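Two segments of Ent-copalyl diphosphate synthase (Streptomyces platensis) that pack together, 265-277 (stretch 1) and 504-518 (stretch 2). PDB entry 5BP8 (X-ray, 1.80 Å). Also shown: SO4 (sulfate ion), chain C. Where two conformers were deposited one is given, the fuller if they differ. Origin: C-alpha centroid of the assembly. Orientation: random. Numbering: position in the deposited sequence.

Stretch 1, residues 265-277: AWVLNSLAASGLR
Stretch 2 504-518: VTVIRAARLAALALG

Two helical segments of one chain, the first continuing a helix that begins before Ala265, run side by side in the same direction, their axes 3° from parallel and 8.4 Å apart at closest approach. Such a short spacing suits small residues, and Ser270, Ser274, Ala509, Ala510 and Ala513 supply them. In register, CA to CA, Val267 lies 5.6 Å from Ala509, Ser270 5.8 Å from Ala510, and Ser274 only 4.2 Å from Ala513.

Stretch 1 keeps i to i+4 backbone hydrogen bonds through Ala273 N to Asn269 O (3.1 Å), then Ser274 N bonds weakly to Leu271 O (3.2 Å); stretch 2 keeps them through Gly518 N to Ala514 O (2.8 Å). Gly275 leaves helical geometry at phi/psi 80/0, where a CB would jam against the preceding carbonyl oxygen; glycine suits the turn. Leu276 and Arg277 continue in extended conformation, near -75/148 and -88/131.

At the start of the stretches, Trp266 directs its CA-CB bond toward the partner, and its CB meets Val506 CG2 at 4.0 Å. Chi1 of -93° and chi2 of -111° carry the indole end away. Val267 and Val506 are both t; Val267 CG2 reaches Thr505 CG2 (m) at 4.0 Å and Ala509 CB at 4.1 Å. The single methyl of Ala509 points toward stretch 1 and fits between the closely spaced backbones.

Ser270 is m, its CB 3.9 Å from Ala509 CB. Its OG lies 3.1 Å from Trp266 O and 2.7 Å from the oxygen of water 1, which donates to Val506 O at 2.9 Å. This water links the helices, which share no direct hydrogen bond. Farther along, Ser270 O touches Ala513 CB at 3.5 Å.

Ser274 adopts p, so that OG donates to Leu271 O (2.5 Å) and accepts from Leu276 N (3.1 Å, 164°). The hydroxyl thus ties the helix to the segment after the turn, while Ser274 CB packs 3.7 Å from Ala513 CA. Water 2 donates through its oxygen's protons to Ser274 O (2.7 Å) and, weakly, to Ala516 O (3.4 Å).

Leu271, Leu276 and Leu512 fill one flank. Leu271, off-rotamer at -93°/34°, brings CD1 to 4.1 Å from CD2 of Leu512 (t, p). Leu276 (m, t) points back toward stretch 2, placing CD1 4.0 Å from Leu512 CG and CG 3.7 Å from Ala516 CB. On the other flank, Leu517 (m, t) starts sideways, but its end comes nearer: CD2 lies 3.4 Å from Ala273 O and 3.6 Å from Ser274 O.

Out of reach of stretch 1, Arg511 extends through t, t, t with chi4 -93°; NH1 and NH2 donate to sulfate O4 (3.1 Å) and O2 (2.8 Å).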

# COMPACT_ATOMS: atom_id res chain seq x y z
N ALA A 265 7.10 -10.74 -6.60
CA ALA A 265 8.49 -10.45 -6.20
C ALA A 265 8.69 -10.53 -4.69
O ALA A 265 9.68 -11.09 -4.20
CB ALA A 265 8.91 -9.09 -6.71
N TRP A 266 7.76 -9.93 -3.95
CA TRP A 266 7.88 -9.92 -2.49
C TRP A 266 7.76 -11.34 -1.91
O TRP A 266 8.53 -11.72 -1.03
CB TRP A 266 6.90 -8.93 -1.84
CG TRP A 266 7.47 -7.48 -1.58
CD1 TRP A 266 7.74 -6.93 -0.35
CD2 TRP A 266 7.85 -6.47 -2.56
NE1 TRP A 266 8.22 -5.65 -0.50
CE2 TRP A 266 8.30 -5.33 -1.83
CE3 TRP A 266 7.86 -6.42 -3.97
CZ2 TRP A 266 8.73 -4.13 -2.47
CZ3 TRP A 266 8.26 -5.19 -4.61
CH2 TRP A 266 8.70 -4.08 -3.86
N VAL A 267 6.83 -12.13 -2.43
CA VAL A 267 6.69 -13.51 -2.02
C VAL A 267 7.97 -14.29 -2.32
O VAL A 267 8.51 -14.98 -1.44
CB VAL A 267 5.48 -14.21 -2.67
CG1 VAL A 267 5.53 -15.70 -2.40
CG2 VAL A 267 4.17 -13.63 -2.14
N LEU A 268 8.46 -14.18 -3.55
CA LEU A 268 9.70 -14.87 -3.90
C LEU A 268 10.90 -14.42 -3.06
O LEU A 268 11.70 -15.26 -2.62
CB LEU A 268 9.99 -14.69 -5.39
CG LEU A 268 9.09 -15.47 -6.32
CD1 LEU A 268 9.28 -14.98 -7.74
CD2 LEU A 268 9.40 -16.96 -6.19
N ASN A 269 11.03 -13.12 -2.80
CA ASN A 269 12.16 -12.64 -1.98
C ASN A 269 12.07 -13.05 -0.53
O ASN A 269 13.08 -13.37 0.10
CB ASN A 269 12.38 -11.12 -2.11
CG ASN A 269 12.90 -10.73 -3.49
OD1 ASN A 269 13.65 -11.49 -4.13
ND2 ASN A 269 12.50 -9.56 -3.96
N SER A 270 10.86 -13.08 0.02
CA SER A 270 10.67 -13.58 1.37
C SER A 270 11.05 -15.06 1.46
O SER A 270 11.77 -15.45 2.39
CB SER A 270 9.22 -13.38 1.81
OG SER A 270 8.98 -12.00 2.04
N LEU A 271 10.59 -15.86 0.52
CA LEU A 271 10.91 -17.30 0.51
C LEU A 271 12.39 -17.57 0.31
O LEU A 271 12.93 -18.51 0.92
CB LEU A 271 10.10 -18.04 -0.54
CG LEU A 271 8.79 -18.63 -0.01
CD1 LEU A 271 8.14 -17.79 1.07
CD2 LEU A 271 7.84 -18.81 -1.18
N ALA A 272 13.06 -16.75 -0.50
CA ALA A 272 14.52 -16.88 -0.68
C ALA A 272 15.27 -16.59 0.60
O ALA A 272 16.29 -17.21 0.88
CB ALA A 272 15.01 -15.96 -1.78
N ALA A 273 14.76 -15.63 1.37
CA ALA A 273 15.35 -15.24 2.63
C ALA A 273 15.09 -16.26 3.73
O ALA A 273 15.83 -16.31 4.72
CB ALA A 273 14.81 -13.88 3.07
N SER A 274 14.04 -17.06 3.57
CA SER A 274 13.58 -17.97 4.61
C SER A 274 14.53 -19.13 4.89
O SER A 274 14.48 -19.71 5.97
CB SER A 274 12.21 -18.56 4.24
OG SER A 274 12.31 -19.49 3.18
N GLY A 275 15.36 -19.50 3.92
CA GLY A 275 16.18 -20.71 4.07
C GLY A 275 15.43 -22.01 3.79
O GLY A 275 16.02 -23.09 3.87
N LEU A 276 14.14 -21.94 3.44
CA LEU A 276 13.38 -23.13 3.06
C LEU A 276 13.70 -23.64 1.66
O LEU A 276 14.01 -22.86 0.75
CB LEU A 276 11.87 -22.85 3.14
CG LEU A 276 11.35 -22.56 4.55
CD1 LEU A 276 9.92 -22.01 4.47
CD2 LEU A 276 11.38 -23.80 5.43
N ARG A 277 13.61 -24.96 1.49
CA ARG A 277 13.77 -25.60 0.20
C ARG A 277 12.43 -25.64 -0.51
O ARG A 277 11.42 -26.01 0.08
CB ARG A 277 14.32 -27.04 0.32
CG ARG A 277 15.79 -27.12 0.71
CD ARG A 277 16.33 -28.55 0.65
NE ARG A 277 16.21 -29.23 1.95
CZ ARG A 277 15.32 -30.17 2.28
NH1 ARG A 277 15.34 -30.68 3.51
NH2 ARG A 277 14.41 -30.61 1.41
N VAL A 504 -2.16 -9.06 1.78
CA VAL A 504 -2.29 -10.16 2.73
C VAL A 504 -1.30 -11.30 2.42
O VAL A 504 -0.71 -11.87 3.32
CB VAL A 504 -3.75 -10.68 2.76
CG1 VAL A 504 -3.87 -11.98 3.55
CG2 VAL A 504 -4.70 -9.60 3.29
N THR A 505 -1.11 -11.61 1.15
CA THR A 505 -0.25 -12.74 0.78
C THR A 505 1.20 -12.35 1.04
O THR A 505 2.00 -13.16 1.51
CB THR A 505 -0.48 -13.12 -0.67
OG1 THR A 505 -1.87 -13.46 -0.85
CG2 THR A 505 0.40 -14.31 -1.06
N VAL A 506 1.51 -11.09 0.77
CA VAL A 506 2.82 -10.53 1.13
C VAL A 506 3.12 -10.71 2.62
O VAL A 506 4.22 -11.12 3.03
CB VAL A 506 2.93 -9.06 0.66
CG1 VAL A 506 4.14 -8.36 1.28
CG2 VAL A 506 3.04 -8.99 -0.85
N ILE A 507 2.13 -10.41 3.45
CA ILE A 507 2.32 -10.55 4.89
C ILE A 507 2.48 -12.03 5.28
O ILE A 507 3.35 -12.35 6.09
CB ILE A 507 1.16 -9.88 5.65
CG1 ILE A 507 1.15 -8.36 5.38
CG2 ILE A 507 1.27 -10.13 7.15
CD1 ILE A 507 -0.14 -7.68 5.82
N ARG A 508 1.67 -12.90 4.70
CA ARG A 508 1.75 -14.33 4.97
C ARG A 508 3.15 -14.85 4.62
O ARG A 508 3.70 -15.70 5.34
CB ARG A 508 0.67 -15.12 4.22
CG ARG A 508 -0.74 -14.81 4.72
CD ARG A 508 -1.83 -15.66 4.09
NE ARG A 508 -1.94 -16.94 4.77
CZ ARG A 508 -3.03 -17.71 4.83
NH1 ARG A 508 -4.19 -17.36 4.26
NH2 ARG A 508 -2.95 -18.86 5.49
N ALA A 509 3.74 -14.33 3.54
CA ALA A 509 5.08 -14.77 3.14
C ALA A 509 6.13 -14.30 4.12
O ALA A 509 7.07 -15.02 4.44
CB ALA A 509 5.39 -14.33 1.72
N ALA A 510 5.97 -13.08 4.63
CA ALA A 510 6.84 -12.56 5.64
C ALA A 510 6.78 -13.37 6.93
O ALA A 510 7.82 -13.63 7.57
CB ALA A 510 6.53 -11.08 5.90
N ARG A 511 5.58 -13.77 7.31
CA ARG A 511 5.38 -14.58 8.50
C ARG A 511 6.08 -15.94 8.33
O ARG A 511 6.80 -16.39 9.22
CB ARG A 511 3.90 -14.79 8.79
CG ARG A 511 3.62 -15.71 9.97
CD ARG A 511 2.12 -15.93 10.16
NE ARG A 511 1.82 -16.69 11.37
CZ ARG A 511 1.68 -18.02 11.44
NH1 ARG A 511 1.81 -18.80 10.37
NH2 ARG A 511 1.38 -18.57 12.60
N LEU A 512 5.89 -16.54 7.17
CA LEU A 512 6.50 -17.85 6.90
C LEU A 512 8.03 -17.78 7.01
O LEU A 512 8.65 -18.62 7.69
CB LEU A 512 6.05 -18.39 5.56
CG LEU A 512 6.69 -19.72 5.10
CD1 LEU A 512 6.45 -20.82 6.11
CD2 LEU A 512 6.17 -20.13 3.74
N ALA A 513 8.62 -16.77 6.38
CA ALA A 513 10.06 -16.52 6.47
C ALA A 513 10.56 -16.38 7.91
O ALA A 513 11.56 -17.00 8.30
CB ALA A 513 10.44 -15.31 5.65
N ALA A 514 9.87 -15.55 8.70
CA ALA A 514 10.18 -15.38 10.11
C ALA A 514 10.17 -16.69 10.90
O ALA A 514 11.11 -16.99 11.62
CB ALA A 514 9.21 -14.39 10.75
N LEU A 515 9.11 -17.47 10.73
CA LEU A 515 8.96 -18.71 11.46
C LEU A 515 10.00 -19.75 11.03
O LEU A 515 10.49 -20.50 11.87
CB LEU A 515 7.53 -19.27 11.32
CG LEU A 515 6.42 -18.53 12.08
CD1 LEU A 515 5.09 -19.19 11.80
CD2 LEU A 515 6.65 -18.51 13.57
N ALA A 516 10.37 -19.75 9.75
CA ALA A 516 11.41 -20.65 9.26
C ALA A 516 12.77 -20.27 9.83
O ALA A 516 13.53 -21.14 10.26
CB ALA A 516 11.45 -20.64 7.74
N LEU A 517 13.08 -18.98 9.81
CA LEU A 517 14.35 -18.48 10.33
C LEU A 517 14.44 -18.62 11.85
O LEU A 517 15.52 -18.90 12.37
CB LEU A 517 14.55 -17.02 9.91
CG LEU A 517 14.77 -16.81 8.41
CD1 LEU A 517 14.51 -15.37 8.00
CD2 LEU A 517 16.17 -17.23 7.99
N GLY A 518 13.32 -18.45 12.54
CA GLY A 518 13.25 -18.60 13.98
C GLY A 518 13.34 -20.04 14.46
O GLY A 518 13.59 -20.29 15.64
S SO4 C . 1.36 -22.36 12.29
O1 SO4 C . 2.44 -23.19 12.88
O2 SO4 C . 1.02 -21.30 13.25
O3 SO4 C . 0.16 -23.18 12.04
O4 SO4 C . 1.83 -21.80 11.00
O HOH W 1 6.78 -10.42 1.84
O HOH W 2 15.60 -21.62 7.58